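Long-range contacts in tailspike protein (Acinetobacter phage vB_ApiP_P1, PDB 6E1R), which probably binds and hydrolyses the capsular polysaccharide of its Acinetobacter host as the trimeric tailspike with which the phage recognises that host: residues F200-R205 with I232-I237; C220-Y225 with C256-G261. All blocks are in the same frame, centred on the assembly; numbering follows the deposited sequence.

How the contacts relate
Followed from the N terminus, the chain runs along strand 199-200 into the turn 201-204, passes through strands 208-213 and 215-218, and reaches 220-225. From there a loop brings 232-237 back to the turn, where contact 1 closes a first loop. The chain goes on through strands 235-239 and 251-254 to 257-259, which settles beside 221-222, and contact 2 closes a second. Because the segments alternate, the two closures cross. They also touch: F200 pairs with D221, and R202 donates through NE to the carbonyl of G223. Contact 1 joins a turn to the start of strand 235-239, while contact 2 joins successive coils of the parallel beta-helix.

Contact 1 of 2, residues F200-R205 with I232-I237; sequences FDRSLR and IGFKAI
F234 lays its ring against the turn D201-L204, with R202 CG over one face, 4.2 Å from the ring centroid in a CH-pi contact. Its CG stands anti to the backbone N (chi1 168°), and the ring reaches the turn carbonyls: L204 O lies at the ring edge, 3.2 Å from CD1, while D201 O is 3.6 Å from CE1. A flat, apolar side chain suits this place, since its edge meets the L204 carbonyl while a face takes aliphatic carbon. The type I turn is closed by L204 N to D201 O, and an Asx turn adds D201 OD1, which accepts from S203 N at 2.8 Å. K235 N donates to R205 O at 3.1 Å, tying the two backbones together. R205 belongs to this packed part too: its bend at chi2 (59°) puts CD 3.2 Å from G233 O. At phi 145° the G233 backbone calls for glycine, because a CB would press on the preceding carbonyl.

The looser side is exposed I232 and the outer end of R205, which cross at about a right angle, R205 NE 3.5 Å from I232 CG2. R205 NH1 forms a salt bridge with D263. K235 turns its amino group to E268 and D264, acids that probably ease its proximity to like-charged R205. L204 rests on F171 and A173 of strand 169-173, F200 stacks on F222 of strand 221-222, and K235 opens strand 235-239.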
loop_
_atom_site.group_PDB
_atom_site.type_symbol
_atom_site.label_atom_id
_atom_site.label_comp_id
_atom_site.label_asym_id
_atom_site.label_seq_id
_atom_site.Cartn_x
_atom_site.Cartn_y
_atom_site.Cartn_z
ATOM N N PHE A 200 5.781 -18.169 -16.923
ATOM C CA PHE A 200 6.891 -17.977 -17.848
ATOM C C PHE A 200 7.973 -18.987 -17.491
ATOM O O PHE A 200 8.640 -18.853 -16.459
ATOM C CB PHE A 200 7.410 -16.541 -17.788
ATOM C CG PHE A 200 6.397 -15.519 -18.226
ATOM C CD1 PHE A 200 5.416 -15.075 -17.353
ATOM C CD2 PHE A 200 6.420 -15.011 -19.515
ATOM C CE1 PHE A 200 4.480 -14.140 -17.758
ATOM C CE2 PHE A 200 5.488 -14.076 -19.924
ATOM C CZ PHE A 200 4.516 -13.639 -19.044
ATOM N N ASP A 201 8.134 -19.998 -18.340
ATOM C CA ASP A 201 9.067 -21.078 -18.062
ATOM C C ASP A 201 10.504 -20.576 -18.126
ATOM O O ASP A 201 10.846 -19.696 -18.921
ATOM C CB ASP A 201 8.855 -22.222 -19.057
ATOM C CG ASP A 201 9.517 -23.513 -18.616
ATOM O OD1 ASP A 201 10.763 -23.576 -18.624
ATOM O OD2 ASP A 201 8.789 -24.463 -18.257
ATOM N N ARG A 202 11.352 -21.155 -17.274
ATOM C CA ARG A 202 12.752 -20.754 -17.213
ATOM C C ARG A 202 13.527 -21.143 -18.463
ATOM O O ARG A 202 14.655 -20.673 -18.644
ATOM C CB ARG A 202 13.417 -21.371 -15.983
ATOM C CG ARG A 202 14.346 -20.434 -15.234
ATOM C CD ARG A 202 15.130 -21.192 -14.178
ATOM N NE ARG A 202 14.289 -22.124 -13.432
ATOM C CZ ARG A 202 14.746 -23.200 -12.799
ATOM N NH1 ARG A 202 16.041 -23.487 -12.821
ATOM N NH2 ARG A 202 13.909 -23.993 -12.145
ATOM N N SER A 203 12.953 -21.988 -19.323
ATOM C CA SER A 203 13.596 -22.331 -20.585
ATOM C C SER A 203 13.696 -21.134 -21.518
ATOM O O SER A 203 14.560 -21.121 -22.402
ATOM C CB SER A 203 12.835 -23.466 -21.270
ATOM O OG SER A 203 11.462 -23.145 -21.416
ATOM N N LEU A 204 12.835 -20.135 -21.341
ATOM C CA LEU A 204 12.893 -18.932 -22.154
ATOM C C LEU A 204 14.166 -18.148 -21.862
ATOM O O LEU A 204 14.686 -18.153 -20.743
ATOM C CB LEU A 204 11.675 -18.050 -21.880
ATOM C CG LEU A 204 10.304 -18.562 -22.317
ATOM C CD1 LEU A 204 9.204 -17.710 -21.699
ATOM C CD2 LEU A 204 10.191 -18.574 -23.833
ATOM N N ARG A 205 14.674 -17.469 -22.893
ATOM C CA ARG A 205 15.784 -16.545 -22.684
ATOM C C ARG A 205 15.315 -15.282 -21.975
ATOM O O ARG A 205 15.981 -14.792 -21.055
ATOM C CB ARG A 205 16.443 -16.207 -24.021
ATOM C CG ARG A 205 17.623 -15.259 -23.909
ATOM C CD ARG A 205 18.711 -15.821 -23.013
ATOM N NE ARG A 205 19.829 -14.893 -22.876
ATOM C CZ ARG A 205 19.908 -13.957 -21.936
ATOM N NH1 ARG A 205 18.930 -13.822 -21.050
ATOM N NH2 ARG A 205 20.962 -13.154 -21.882
ATOM N N ILE A 232 21.970 -20.559 -21.268
ATOM C CA ILE A 232 22.355 -19.231 -21.730
ATOM C C ILE A 232 21.976 -18.174 -20.702
ATOM O O ILE A 232 22.751 -17.250 -20.431
ATOM C CB ILE A 232 21.722 -18.947 -23.106
ATOM C CG1 ILE A 232 22.188 -19.992 -24.125
ATOM C CG2 ILE A 232 22.061 -17.540 -23.577
ATOM C CD1 ILE A 232 21.634 -19.787 -25.520
ATOM N N GLY A 233 20.799 -18.289 -20.116
ATOM C CA GLY A 233 20.350 -17.373 -19.084
ATOM C C GLY A 233 18.858 -17.132 -19.192
ATOM O O GLY A 233 18.234 -17.344 -20.232
ATOM N N PHE A 234 18.272 -16.678 -18.087
ATOM C CA PHE A 234 16.852 -16.354 -18.041
ATOM C C PHE A 234 16.679 -15.009 -17.358
ATOM O O PHE A 234 17.131 -14.823 -16.223
ATOM C CB PHE A 234 16.053 -17.432 -17.304
ATOM C CG PHE A 234 14.642 -17.022 -16.981
ATOM C CD1 PHE A 234 13.653 -17.069 -17.952
ATOM C CD2 PHE A 234 14.303 -16.592 -15.708
ATOM C CE1 PHE A 234 12.356 -16.691 -17.662
ATOM C CE2 PHE A 234 13.006 -16.214 -15.411
ATOM C CZ PHE A 234 12.032 -16.263 -16.390
ATOM N N LYS A 235 16.017 -14.084 -18.042
ATOM C CA LYS A 235 15.644 -12.795 -17.482
ATOM C C LYS A 235 14.130 -12.673 -17.543
ATOM O O LYS A 235 13.519 -12.992 -18.568
ATOM C CB LYS A 235 16.316 -11.639 -18.230
ATOM C CG LYS A 235 15.923 -10.264 -17.709
ATOM C CD LYS A 235 16.685 -9.153 -18.410
ATOM C CE LYS A 235 18.171 -9.225 -18.090
ATOM N NZ LYS A 235 18.950 -8.152 -18.767
ATOM N N ALA A 236 13.530 -12.219 -16.444
ATOM C CA ALA A 236 12.076 -12.150 -16.373
ATOM C C ALA A 236 11.530 -11.101 -17.334
ATOM O O ALA A 236 10.697 -11.403 -18.195
ATOM C CB ALA A 236 11.633 -11.858 -14.939
ATOM N N ILE A 237 11.986 -9.859 -17.201
ATOM C CA ILE A 237 11.439 -8.741 -17.960
ATOM C C ILE A 237 12.572 -7.842 -18.439
ATOM O O ILE A 237 13.503 -7.538 -17.685
ATOM C CB ILE A 237 10.420 -7.939 -17.119
ATOM C CG1 ILE A 237 9.208 -8.810 -16.783
ATOM C CG2 ILE A 237 9.981 -6.676 -17.846
ATOM C CD1 ILE A 237 8.232 -8.156 -15.853
#

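Contact 2 of 2, residues C220-Y225 with C256-G261; sequences CDFGTY and CIFRKG
The backbones of C220-F222 and C256-F258 run parallel, with bridges pairing D221 with I257 and F222 with F258. Backbone hydrogen bonds make the ladder: I257 N to C220 O, F222 N to I257 O at 2.9 Å, and R259 N to F222 O. C220 N also donates to C256 SG at 3.5 Å.

The aromatic contact is between F222 and F258. Their planes are 7° apart but slid, with little overlap, and F222 CD1 meets F258 CE2 at 3.5 Å. CG is anti to the carbonyl carbon in both (chi1 -67° in F222, -58° in F258), and both rings leave the strands the same way; similar chi2 values keep their planes near parallel, as in the aromatic ladders of parallel beta-helices.

Polar contacts gather round D221, T224 and R259. Within its own segment D221 accepts from T224 N and, through OD2, from T224 OG1 at 2.7 Å. R259, extended from CG to NE, brings NH1 weakly to T224 OG1 at 3.3 Å. Apolar packing adds I257 CG2 over one guanidinium face. Position 223 has positive phi, which suits glycine, and its bare CA lies close to R259 O.

Q192 of the second subunit packs on I257 and R259; R259 NH2 bridges to E284 of strand 281-284, the next coil, and F222 and F258 both touch A236 of strand 235-239.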
loop_
_atom_site.group_PDB
_atom_site.type_symbol
_atom_site.label_atom_id
_atom_site.label_comp_id
_atom_site.label_asym_id
_atom_site.label_seq_id
_atom_site.Cartn_x
_atom_site.Cartn_y
_atom_site.Cartn_z
ATOM N N CYS A 220 1.464 -13.826 -11.574
ATOM C CA CYS A 220 2.247 -14.472 -12.610
ATOM C C CYS A 220 3.474 -15.127 -11.988
ATOM O O CYS A 220 3.854 -14.840 -10.850
ATOM C CB CYS A 220 2.663 -13.464 -13.680
ATOM S SG CYS A 220 1.281 -12.770 -14.610
ATOM N N ASP A 221 4.092 -16.025 -12.746
ATOM C CA ASP A 221 5.268 -16.742 -12.277
ATOM C C ASP A 221 6.367 -16.631 -13.323
ATOM O O ASP A 221 6.123 -16.860 -14.512
ATOM C CB ASP A 221 4.945 -18.210 -11.987
ATOM C CG ASP A 221 6.095 -18.938 -11.320
ATOM O OD1 ASP A 221 7.164 -19.070 -11.951
ATOM O OD2 ASP A 221 5.932 -19.370 -10.158
ATOM N N PHE A 222 7.572 -16.290 -12.873
ATOM C CA PHE A 222 8.727 -16.107 -13.748
ATOM C C PHE A 222 9.856 -17.011 -13.264
ATOM O O PHE A 222 10.542 -16.692 -12.287
ATOM C CB PHE A 222 9.173 -14.647 -13.774
ATOM C CG PHE A 222 8.185 -13.715 -14.417
ATOM C CD1 PHE A 222 7.124 -13.198 -13.693
ATOM C CD2 PHE A 222 8.328 -13.344 -15.743
ATOM C CE1 PHE A 222 6.220 -12.334 -14.281
ATOM C CE2 PHE A 222 7.428 -12.481 -16.338
ATOM C CZ PHE A 222 6.372 -11.975 -15.606
ATOM N N GLY A 223 10.040 -18.139 -13.943
ATOM C CA GLY A 223 11.220 -18.962 -13.775
ATOM C C GLY A 223 11.195 -19.976 -12.654
ATOM O O GLY A 223 12.248 -20.542 -12.339
ATOM N N THR A 224 10.036 -20.247 -12.051
ATOM C CA THR A 224 9.987 -21.277 -11.017
ATOM C C THR A 224 10.137 -22.660 -11.633
ATOM O O THR A 224 10.930 -23.482 -11.159
ATOM C CB THR A 224 8.684 -21.182 -10.222
ATOM O OG1 THR A 224 8.566 -19.876 -9.647
ATOM C CG2 THR A 224 8.665 -22.219 -9.107
ATOM N N TYR A 225 9.385 -22.932 -12.694
ATOM C CA TYR A 225 9.397 -24.221 -13.364
ATOM C C TYR A 225 10.246 -24.141 -14.626
ATOM O O TYR A 225 10.359 -23.086 -15.256
ATOM C CB TYR A 225 7.975 -24.668 -13.708
ATOM C CG TYR A 225 7.053 -24.704 -12.513
ATOM C CD1 TYR A 225 6.982 -25.828 -11.700
ATOM C CD2 TYR A 225 6.260 -23.610 -12.189
ATOM C CE1 TYR A 225 6.142 -25.865 -10.601
ATOM C CE2 TYR A 225 5.419 -23.637 -11.092
ATOM C CZ TYR A 225 5.364 -24.767 -10.303
ATOM O OH TYR A 225 4.527 -24.799 -9.211
ATOM N N CYS A 256 3.212 -11.669 -7.704
ATOM C CA CYS A 256 4.020 -12.369 -8.687
ATOM C C CYS A 256 5.258 -12.969 -8.030
ATOM O O CYS A 256 5.689 -12.550 -6.952
ATOM C CB CYS A 256 4.421 -11.429 -9.823
ATOM S SG CYS A 256 3.021 -10.826 -10.785
ATOM N N ILE A 257 5.836 -13.963 -8.699
ATOM C CA ILE A 257 6.969 -14.713 -8.172
ATOM C C ILE A 257 8.100 -14.669 -9.191
ATOM O O ILE A 257 7.881 -14.927 -10.380
ATOM C CB ILE A 257 6.593 -16.169 -7.844
ATOM C CG1 ILE A 257 5.454 -16.209 -6.824
ATOM C CG2 ILE A 257 7.801 -16.924 -7.319
ATOM C CD1 ILE A 257 4.800 -17.566 -6.692
ATOM N N PHE A 258 9.306 -14.349 -8.721
ATOM C CA PHE A 258 10.501 -14.291 -9.558
ATOM C C PHE A 258 11.568 -15.172 -8.923
ATOM O O PHE A 258 12.149 -14.803 -7.899
ATOM C CB PHE A 258 11.005 -12.855 -9.706
ATOM C CG PHE A 258 9.991 -11.907 -10.284
ATOM C CD1 PHE A 258 9.040 -11.307 -9.474
ATOM C CD2 PHE A 258 9.998 -11.604 -11.636
ATOM C CE1 PHE A 258 8.109 -10.432 -10.002
ATOM C CE2 PHE A 258 9.071 -10.728 -12.171
ATOM C CZ PHE A 258 8.125 -10.141 -11.353
ATOM N N ARG A 259 11.820 -16.337 -9.523
ATOM C CA ARG A 259 12.766 -17.308 -8.993
ATOM C C ARG A 259 13.770 -17.718 -10.062
ATOM O O ARG A 259 13.462 -17.733 -11.256
ATOM C CB ARG A 259 12.069 -18.571 -8.461
ATOM C CG ARG A 259 11.250 -18.374 -7.203
ATOM C CD ARG A 259 10.833 -19.730 -6.659
ATOM N NE ARG A 259 10.106 -19.625 -5.400
ATOM C CZ ARG A 259 8.790 -19.753 -5.284
ATOM N NH1 ARG A 259 8.047 -20.010 -6.352
ATOM N NH2 ARG A 259 8.217 -19.639 -4.095
ATOM N N LYS A 260 14.984 -18.040 -9.605
ATOM C CA LYS A 260 15.994 -18.741 -10.404
ATOM C C LYS A 260 16.433 -17.931 -11.622
ATOM O O LYS A 260 16.571 -18.466 -12.722
ATOM C CB LYS A 260 15.485 -20.114 -10.846
ATOM C CG LYS A 260 15.056 -21.040 -9.727
ATOM C CD LYS A 260 16.212 -21.409 -8.825
ATOM C CE LYS A 260 15.725 -22.271 -7.663
ATOM N NZ LYS A 260 15.124 -23.560 -8.135
ATOM N N GLY A 261 16.661 -16.633 -11.435
ATOM C CA GLY A 261 17.243 -15.837 -12.499
ATOM C C GLY A 261 18.733 -16.091 -12.628
ATOM O O GLY A 261 19.418 -16.395 -11.654
#